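Local coordinates for WZI (Escherichia coli, PDB 2YNK), which is an outer-membrane beta-barrel lectin that takes part in group 1 capsule assembly, probably by binding the capsular polysaccharide, at residues D68-G73 with G449-F454; A1-N6 with T29-Q34. All blocks are in the same frame, centred on the assembly; numbering follows the deposited sequence.

Overall arrangement
From the N terminus, the chain first runs through residues 1-6, then helix 8-19, and comes back at residues 29-34 to close contact 2, a short loop that contains this one helix. Helices 34-42 and 49-65 follow, and only then does the first barrel strand begin, where contact 1 opens. Its loop holds nearly all the rest of the protein: the chain goes round the barrel strand by strand until 449-454 meets 68-73. The two loops therefore lie in series, neither nested nor crossed, with centres about 19 Å apart. Contact 2 pairs strand 3-4 with strand 32-33, which leads into helix 34-42, within the barrel; contact 1 joins the first strand to the last.

Contact 1: D68-G73 with G449-F454; sequences DFRVTG and GIEIPF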
ATOM      1  N   ASP A  68       4.877 -22.836   1.909  1.00 62.16           N
ATOM      2  CA  ASP A  68       5.534 -23.469   0.757  1.00 64.26           C
ATOM      3  C   ASP A  68       4.735 -23.325  -0.526  1.00 62.56           C
ATOM      4  O   ASP A  68       5.282 -22.999  -1.577  1.00 61.62           O
ATOM      5  CB  ASP A  68       5.770 -24.966   1.024  1.00 67.24           C
ATOM      6  CG  ASP A  68       6.894 -25.221   2.012  1.00 67.72           C
ATOM      7  OD1 ASP A  68       7.705 -24.308   2.252  1.00 66.70           O
ATOM      8  OD2 ASP A  68       6.970 -26.349   2.546  1.00 71.74           O
ATOM      9  N   PHE A  69       3.441 -23.593  -0.428  1.00 64.46           N
ATOM     10  CA  PHE A  69       2.545 -23.498  -1.566  1.00 66.67           C
ATOM     11  C   PHE A  69       1.254 -22.843  -1.095  1.00 64.70           C
ATOM     12  O   PHE A  69       0.743 -23.172  -0.027  1.00 63.54           O
ATOM     13  CB  PHE A  69       2.300 -24.886  -2.160  1.00 71.11           C
ATOM     14  CG  PHE A  69       1.309 -24.899  -3.286  1.00 76.43           C
ATOM     15  CD1 PHE A  69       1.496 -24.092  -4.405  1.00 79.25           C
ATOM     16  CD2 PHE A  69       0.190 -25.726  -3.239  1.00 80.62           C
ATOM     17  CE1 PHE A  69       0.582 -24.100  -5.451  1.00 80.16           C
ATOM     18  CE2 PHE A  69      -0.725 -25.741  -4.285  1.00 82.24           C
ATOM     19  CZ  PHE A  69      -0.529 -24.927  -5.391  1.00 81.44           C
ATOM     20  N   ARG A  70       0.748 -21.888  -1.874  1.00 62.83           N
ATOM     21  CA  ARG A  70      -0.406 -21.105  -1.454  1.00 60.36           C
ATOM     22  C   ARG A  70      -1.381 -20.845  -2.593  1.00 59.27           C
ATOM     23  O   ARG A  70      -1.010 -20.299  -3.633  1.00 60.33           O
ATOM     24  CB  ARG A  70       0.063 -19.789  -0.857  1.00 59.01           C
ATOM     25  CG  ARG A  70      -0.973 -19.154   0.052  1.00 61.12           C
ATOM     26  CD  ARG A  70      -0.354 -18.144   1.002  1.00 61.64           C
ATOM     27  NE  ARG A  70      -0.702 -16.766   0.676  1.00 62.07           N
ATOM     28  CZ  ARG A  70      -1.735 -16.099   1.188  1.00 62.54           C
ATOM     29  NH1 ARG A  70      -2.566 -16.669   2.058  1.00 62.02           N
ATOM     30  NH2 ARG A  70      -1.943 -14.842   0.823  1.00 62.67           N
ATOM     31  N   VAL A  71      -2.628 -21.256  -2.396  1.00 58.16           N
ATOM     32  CA  VAL A  71      -3.668 -21.014  -3.372  1.00 58.93           C
ATOM     33  C   VAL A  71      -4.560 -19.896  -2.869  1.00 58.81           C
ATOM     34  O   VAL A  71      -5.015 -19.934  -1.726  1.00 60.39           O
ATOM     35  CB  VAL A  71      -4.525 -22.263  -3.612  1.00 59.92           C
ATOM     36  CG1 VAL A  71      -5.694 -21.915  -4.520  1.00 59.30           C
ATOM     37  CG2 VAL A  71      -3.685 -23.377  -4.221  1.00 60.08           C
ATOM     38  N   THR A  72      -4.800 -18.904  -3.722  1.00 57.51           N
ATOM     39  CA  THR A  72      -5.675 -17.787  -3.380  1.00 56.57           C
ATOM     40  C   THR A  72      -6.732 -17.597  -4.459  1.00 58.08           C
ATOM     41  O   THR A  72      -6.520 -17.935  -5.630  1.00 59.20           O
ATOM     42  CB  THR A  72      -4.903 -16.465  -3.190  1.00 55.77           C
ATOM     43  OG1 THR A  72      -4.279 -16.079  -4.422  1.00 54.97           O
ATOM     44  CG2 THR A  72      -3.845 -16.603  -2.075  1.00 54.82           C
ATOM     45  N   GLY A  73      -7.875 -17.064  -4.038  1.00 56.52           N
ATOM     46  CA  GLY A  73      -9.036 -16.918  -4.892  1.00 54.74           C
ATOM     47  C   GLY A  73      -9.814 -15.675  -4.516  1.00 54.88           C
ATOM     48  O   GLY A  73      -9.843 -15.279  -3.343  1.00 51.33           O
ATOM     49  N   GLY A 449     -13.143 -13.741  -0.895  1.00 50.32           N
ATOM     50  CA  GLY A 449     -11.832 -14.300  -1.187  1.00 50.18           C
ATOM     51  C   GLY A 449     -11.478 -15.463  -0.269  1.00 52.46           C
ATOM     52  O   GLY A 449     -12.072 -15.644   0.795  1.00 51.22           O
ATOM     53  N   ILE A 450     -10.484 -16.241  -0.685  1.00 53.91           N
ATOM     54  CA  ILE A 450     -10.092 -17.451   0.017  1.00 54.08           C
ATOM     55  C   ILE A 450      -8.572 -17.603   0.008  1.00 54.50           C
ATOM     56  O   ILE A 450      -7.919 -17.211  -0.950  1.00 51.69           O
ATOM     57  CB  ILE A 450     -10.762 -18.679  -0.629  1.00 54.77           C
ATOM     58  CG1 ILE A 450     -10.715 -19.878   0.316  1.00 55.68           C
ATOM     59  CG2 ILE A 450     -10.118 -19.002  -1.971  1.00 54.43           C
ATOM     60  CD1 ILE A 450     -11.642 -20.997  -0.098  1.00 56.08           C
ATOM     61  N   GLU A 451      -8.022 -18.149   1.093  1.00 57.42           N
ATOM     62  CA  GLU A 451      -6.586 -18.405   1.215  1.00 57.90           C
ATOM     63  C   GLU A 451      -6.360 -19.827   1.716  1.00 58.99           C
ATOM     64  O   GLU A 451      -6.897 -20.205   2.763  1.00 58.40           O
ATOM     65  CB  GLU A 451      -5.953 -17.442   2.217  1.00 60.91           C
ATOM     66  CG  GLU A 451      -6.039 -15.964   1.856  1.00 62.27           C
ATOM     67  CD  GLU A 451      -5.384 -15.062   2.903  1.00 64.74           C
ATOM     68  OE1 GLU A 451      -5.327 -15.461   4.086  1.00 66.53           O
ATOM     69  OE2 GLU A 451      -4.912 -13.956   2.548  1.00 64.49           O
ATOM     70  N   ILE A 452      -5.570 -20.606   0.978  1.00 58.37           N
ATOM     71  CA  ILE A 452      -5.248 -21.983   1.368  1.00 59.40           C
ATOM     72  C   ILE A 452      -3.738 -22.199   1.336  1.00 58.42           C
ATOM     73  O   ILE A 452      -3.155 -22.358   0.264  1.00 57.77           O
ATOM     74  CB  ILE A 452      -5.915 -23.031   0.442  1.00 62.15           C
ATOM     75  CG1 ILE A 452      -7.429 -22.811   0.328  1.00 61.54           C
ATOM     76  CG2 ILE A 452      -5.664 -24.433   0.977  1.00 64.86           C
ATOM     77  CD1 ILE A 452      -7.822 -21.800  -0.718  1.00 59.93           C
ATOM     78  N   PRO A 453      -3.091 -22.198   2.510  1.00 59.41           N
ATOM     79  CA  PRO A 453      -1.660 -22.510   2.577  1.00 60.65           C
ATOM     80  C   PRO A 453      -1.384 -24.010   2.736  1.00 61.97           C
ATOM     81  O   PRO A 453      -2.116 -24.690   3.434  1.00 61.63           O
ATOM     82  CB  PRO A 453      -1.182 -21.734   3.813  1.00 61.15           C
ATOM     83  CG  PRO A 453      -2.383 -21.036   4.372  1.00 60.67           C
ATOM     84  CD  PRO A 453      -3.588 -21.708   3.803  1.00 60.12           C
ATOM     85  N   PHE A 454      -0.333 -24.497   2.078  1.00 63.92           N
ATOM     86  CA  PHE A 454       0.040 -25.913   2.061  1.00 66.12           C
ATOM     87  C   PHE A 454       1.529 -26.060   2.354  1.00 68.89           C
ATOM     88  O   PHE A 454       2.320 -25.199   1.972  1.00 68.79           O
ATOM     89  CB  PHE A 454      -0.184 -26.519   0.672  1.00 66.40           C
ATOM     90  CG  PHE A 454      -1.624 -26.672   0.274  1.00 67.10           C
ATOM     91  CD1 PHE A 454      -2.424 -27.651   0.855  1.00 69.92           C
ATOM     92  CD2 PHE A 454      -2.169 -25.882  -0.737  1.00 66.56           C
ATOM     93  CE1 PHE A 454      -3.748 -27.813   0.469  1.00 70.11           C
ATOM     94  CE2 PHE A 454      -3.490 -26.041  -1.132  1.00 66.42           C
ATOM     95  CZ  PHE A 454      -4.280 -27.007  -0.527  1.00 68.75           C
TER
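Arg70 and Glu451 rise next to each other, their stems heading in the same sense, from neighbouring antiparallel strands, off the face of the sheet that also carries Thr72 and Pro453. Start at Arg70 CB: CG stands anti to the backbone N (chi1 -159°) and passes 3.9 Å from Ile452 O. The chain bends at chi3; the guanidinium lies beside the Glu451 stem, with NH1 3.5 Å from Glu451 CG. At the tip, NH2 makes a long salt bridge to Glu451 OE2 at 3.5 Å. The two charged planes are steeply inclined, 76° apart, and Thr72 CG2 sits over the centre of one guanidinium face. The stronger partner of Glu451 is Arg61 of helix 49-65, which forms a salt bridge to OE1. On the other face, Phe69 and Phe454 meet rim to rim, their CD2 atoms 3.4 Å apart and their planes 20° from parallel; Val71 CG2 adds a contact at the edge of the Phe454 ring. Ile450 on this face touches a bound dodecane. Between the faces, Phe69, Val71 and Gly73 pair with Phe454, Ile452 and Ile450 through six backbone hydrogen bonds. First strand bonded to last is the closing seam of an antiparallel outer-membrane beta-barrel.

Contact 2: A1-N6 with T29-Q34; sequences AGLVVN and TWPLSQ
Two groups hold the amino group of Ala1: Gln34 OE1 takes a hydrogen bond from Ala1 N at 2.6 Å, and Ser103 OG of the barrel strand 95-104 bonds the same nitrogen. Ala1 N stands above the plane of the Gln34 amide group, 37° out of it. The Gln34 CG is anti to the backbone N (chi1 -151°), and the chain continues extended to the amide. Its backbone N reaches back to Gly2 O at 2.8 Å, so Gln34 binds Ala1 through its side chain and Gly2 through its main chain. On the way, the Gln34 stem crosses Val4 at about a right angle, with Val4 CG2 3.9 Å from Gln34 CB. Leu3-Val4 and Leu32-Ser33 form a small two-stranded antiparallel sheet packed within the barrel, against strand 170-176 on the Leu3 and Ser33 face and helix 8-19 on the Val4 and Leu32 face; Ser33 sits at the N-cap position before helix 34-42, but its OG bonds Arg176 O instead of capping. Leu32 N bonds Val4 O at 3.0 Å, while the return bond from Val4 N to Leu32 O is weak, bent to 125° at the hydrogen. A cis peptide precedes Pro31, whose CG lies alongside Leu3 CD1 and whose CB meets Val5 CG1. Just before it, Trp30 brings CE3 to 3.4 Å from Val4 O, and Leu32 CG lies over the centre of one indole face. Asn6 OD1 approaches Trp30 CB at 3.4 Å, and the indole NE1 is bonded to Leu27 O.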
ATOM      1  N   ALA A   1      11.324 -15.645   5.458  1.00 47.74           N
ATOM      2  CA  ALA A   1      12.343 -14.560   5.329  1.00 48.33           C
ATOM      3  C   ALA A   1      12.091 -13.685   4.083  1.00 47.17           C
ATOM      4  O   ALA A   1      11.345 -14.056   3.185  1.00 44.65           O
ATOM      5  CB  ALA A   1      13.738 -15.160   5.284  1.00 46.92           C
ATOM      6  N   GLY A   2      12.720 -12.517   4.067  1.00 47.21           N
ATOM      7  CA  GLY A   2      12.734 -11.656   2.915  1.00 47.19           C
ATOM      8  C   GLY A   2      11.674 -10.584   2.919  1.00 47.25           C
ATOM      9  O   GLY A   2      11.330 -10.056   3.970  1.00 47.88           O
ATOM     10  N   LEU A   3      11.162 -10.259   1.731  1.00 46.79           N
ATOM     11  CA  LEU A   3      10.159  -9.209   1.592  1.00 45.45           C
ATOM     12  C   LEU A   3       8.792  -9.682   2.062  1.00 43.85           C
ATOM     13  O   LEU A   3       8.478 -10.870   2.001  1.00 42.00           O
ATOM     14  CB  LEU A   3      10.054  -8.756   0.139  1.00 46.34           C
ATOM     15  CG  LEU A   3      11.341  -8.248  -0.510  1.00 47.13           C
ATOM     16  CD1 LEU A   3      11.021  -7.685  -1.896  1.00 47.12           C
ATOM     17  CD2 LEU A   3      12.040  -7.229   0.385  1.00 45.30           C
ATOM     18  N   VAL A   4       7.995  -8.729   2.539  1.00 42.59           N
ATOM     19  CA  VAL A   4       6.625  -8.974   2.970  1.00 41.88           C
ATOM     20  C   VAL A   4       5.778  -7.877   2.324  1.00 42.16           C
ATOM     21  O   VAL A   4       5.726  -6.757   2.813  1.00 41.40           O
ATOM     22  CB  VAL A   4       6.484  -8.950   4.512  1.00 40.98           C
ATOM     23  CG1 VAL A   4       5.140  -9.525   4.945  1.00 38.88           C
ATOM     24  CG2 VAL A   4       7.631  -9.713   5.154  1.00 41.94           C
ATOM     25  N   VAL A   5       5.155  -8.211   1.194  1.00 43.77           N
ATOM     26  CA  VAL A   5       4.365  -7.258   0.419  1.00 44.62           C
ATOM     27  C   VAL A   5       3.037  -6.929   1.105  1.00 46.09           C
ATOM     28  O   VAL A   5       2.645  -7.593   2.070  1.00 48.95           O
ATOM     29  CB  VAL A   5       4.091  -7.783  -1.016  1.00 44.68           C
ATOM     30  CG1 VAL A   5       5.394  -7.879  -1.801  1.00 43.60           C
ATOM     31  CG2 VAL A   5       3.355  -9.114  -0.983  1.00 44.03           C
ATOM     32  N   ASN A   6       2.356  -5.906   0.593  1.00 44.79           N
ATOM     33  CA  ASN A   6       1.111  -5.426   1.178  1.00 45.49           C
ATOM     34  C   ASN A   6       0.166  -6.553   1.591  1.00 46.00           C
ATOM     35  O   ASN A   6      -0.438  -7.194   0.744  1.00 47.82           O
ATOM     36  CB  ASN A   6       0.355  -4.515   0.196  1.00 45.90           C
ATOM     37  CG  ASN A   6       1.176  -3.341  -0.279  1.00 46.04           C
ATOM     38  OD1 ASN A   6       2.397  -3.303  -0.126  1.00 50.16           O
ATOM     39  ND2 ASN A   6       0.503  -2.377  -0.877  1.00 46.83           N
ATOM     40  N   THR A  29       6.587   2.140   4.677  1.00 47.04           N
ATOM     41  CA  THR A  29       7.308   1.762   3.477  1.00 45.29           C
ATOM     42  C   THR A  29       7.209   0.260   3.276  1.00 46.51           C
ATOM     43  O   THR A  29       7.928  -0.513   3.919  1.00 48.28           O
ATOM     44  CB  THR A  29       8.770   2.195   3.552  1.00 45.25           C
ATOM     45  OG1 THR A  29       8.829   3.617   3.457  1.00 48.24           O
ATOM     46  CG2 THR A  29       9.574   1.612   2.433  1.00 44.34           C
ATOM     47  N   TRP A  30       6.295  -0.136   2.383  1.00 46.02           N
ATOM     48  CA  TRP A  30       6.153  -1.520   1.960  1.00 44.67           C
ATOM     49  C   TRP A  30       6.790  -1.723   0.617  1.00 43.28           C
ATOM     50  O   TRP A  30       6.825  -0.804  -0.189  1.00 44.44           O
ATOM     51  CB  TRP A  30       4.693  -1.893   1.892  1.00 45.20           C
ATOM     52  CG  TRP A  30       4.025  -1.840   3.231  1.00 46.00           C
ATOM     53  CD1 TRP A  30       3.733  -0.717   3.990  1.00 46.45           C
ATOM     54  CD2 TRP A  30       3.561  -2.975   4.030  1.00 46.76           C
ATOM     55  NE1 TRP A  30       3.132  -1.072   5.168  1.00 47.59           N
ATOM     56  CE2 TRP A  30       2.997  -2.410   5.252  1.00 47.07           C
ATOM     57  CE3 TRP A  30       3.552  -4.349   3.857  1.00 47.03           C
ATOM     58  CZ2 TRP A  30       2.451  -3.204   6.241  1.00 48.32           C
ATOM     59  CZ3 TRP A  30       3.001  -5.143   4.861  1.00 47.80           C
ATOM     60  CH2 TRP A  30       2.463  -4.583   6.026  1.00 48.88           C
ATOM     61  N   PRO A  31       7.302  -2.934   0.352  1.00 41.46           N
ATOM     62  CA  PRO A  31       7.237  -4.105   1.213  1.00 42.11           C
ATOM     63  C   PRO A  31       8.163  -3.992   2.424  1.00 44.13           C
ATOM     64  O   PRO A  31       9.152  -3.257   2.387  1.00 44.66           O
ATOM     65  CB  PRO A  31       7.688  -5.227   0.284  1.00 39.89           C
ATOM     66  CG  PRO A  31       8.662  -4.573  -0.601  1.00 39.48           C
ATOM     67  CD  PRO A  31       8.112  -3.196  -0.845  1.00 40.09           C
ATOM     68  N   LEU A  32       7.825  -4.709   3.493  1.00 45.66           N
ATOM     69  CA  LEU A  32       8.638  -4.718   4.721  1.00 46.27           C
ATOM     70  C   LEU A  32       9.617  -5.884   4.702  1.00 47.05           C
ATOM     71  O   LEU A  32       9.266  -6.986   4.295  1.00 49.19           O
ATOM     72  CB  LEU A  32       7.746  -4.862   5.958  1.00 45.26           C
ATOM     73  CG  LEU A  32       6.566  -3.907   6.118  1.00 43.39           C
ATOM     74  CD1 LEU A  32       5.640  -4.401   7.210  1.00 43.10           C
ATOM     75  CD2 LEU A  32       7.054  -2.500   6.402  1.00 42.67           C
ATOM     76  N   SER A  33      10.837  -5.647   5.166  1.00 48.54           N
ATOM     77  CA  SER A  33      11.785  -6.736   5.450  1.00 48.16           C
ATOM     78  C   SER A  33      11.319  -7.544   6.662  1.00 46.90           C
ATOM     79  O   SER A  33      11.024  -6.984   7.697  1.00 46.05           O
ATOM     80  CB  SER A  33      13.168  -6.166   5.726  1.00 48.48           C
ATOM     81  OG  SER A  33      13.543  -5.248   4.712  1.00 46.97           O
ATOM     82  N   GLN A  34      11.239  -8.859   6.520  1.00 47.41           N
ATOM     83  CA  GLN A  34      10.773  -9.720   7.608  1.00 50.15           C
ATOM     84  C   GLN A  34      11.748  -9.625   8.801  1.00 52.08           C
ATOM     85  O   GLN A  34      11.337  -9.569   9.957  1.00 49.59           O
ATOM     86  CB  GLN A  34      10.642 -11.178   7.127  1.00 50.39           C
ATOM     87  CG  GLN A  34       9.583 -11.985   7.859  1.00 50.82           C
ATOM     88  CD  GLN A  34       9.688 -13.481   7.613  1.00 52.40           C
ATOM     89  OE1 GLN A  34       9.675 -13.945   6.474  1.00 50.98           O
ATOM     90  NE2 GLN A  34       9.788 -14.249   8.695  1.00 55.75           N
TER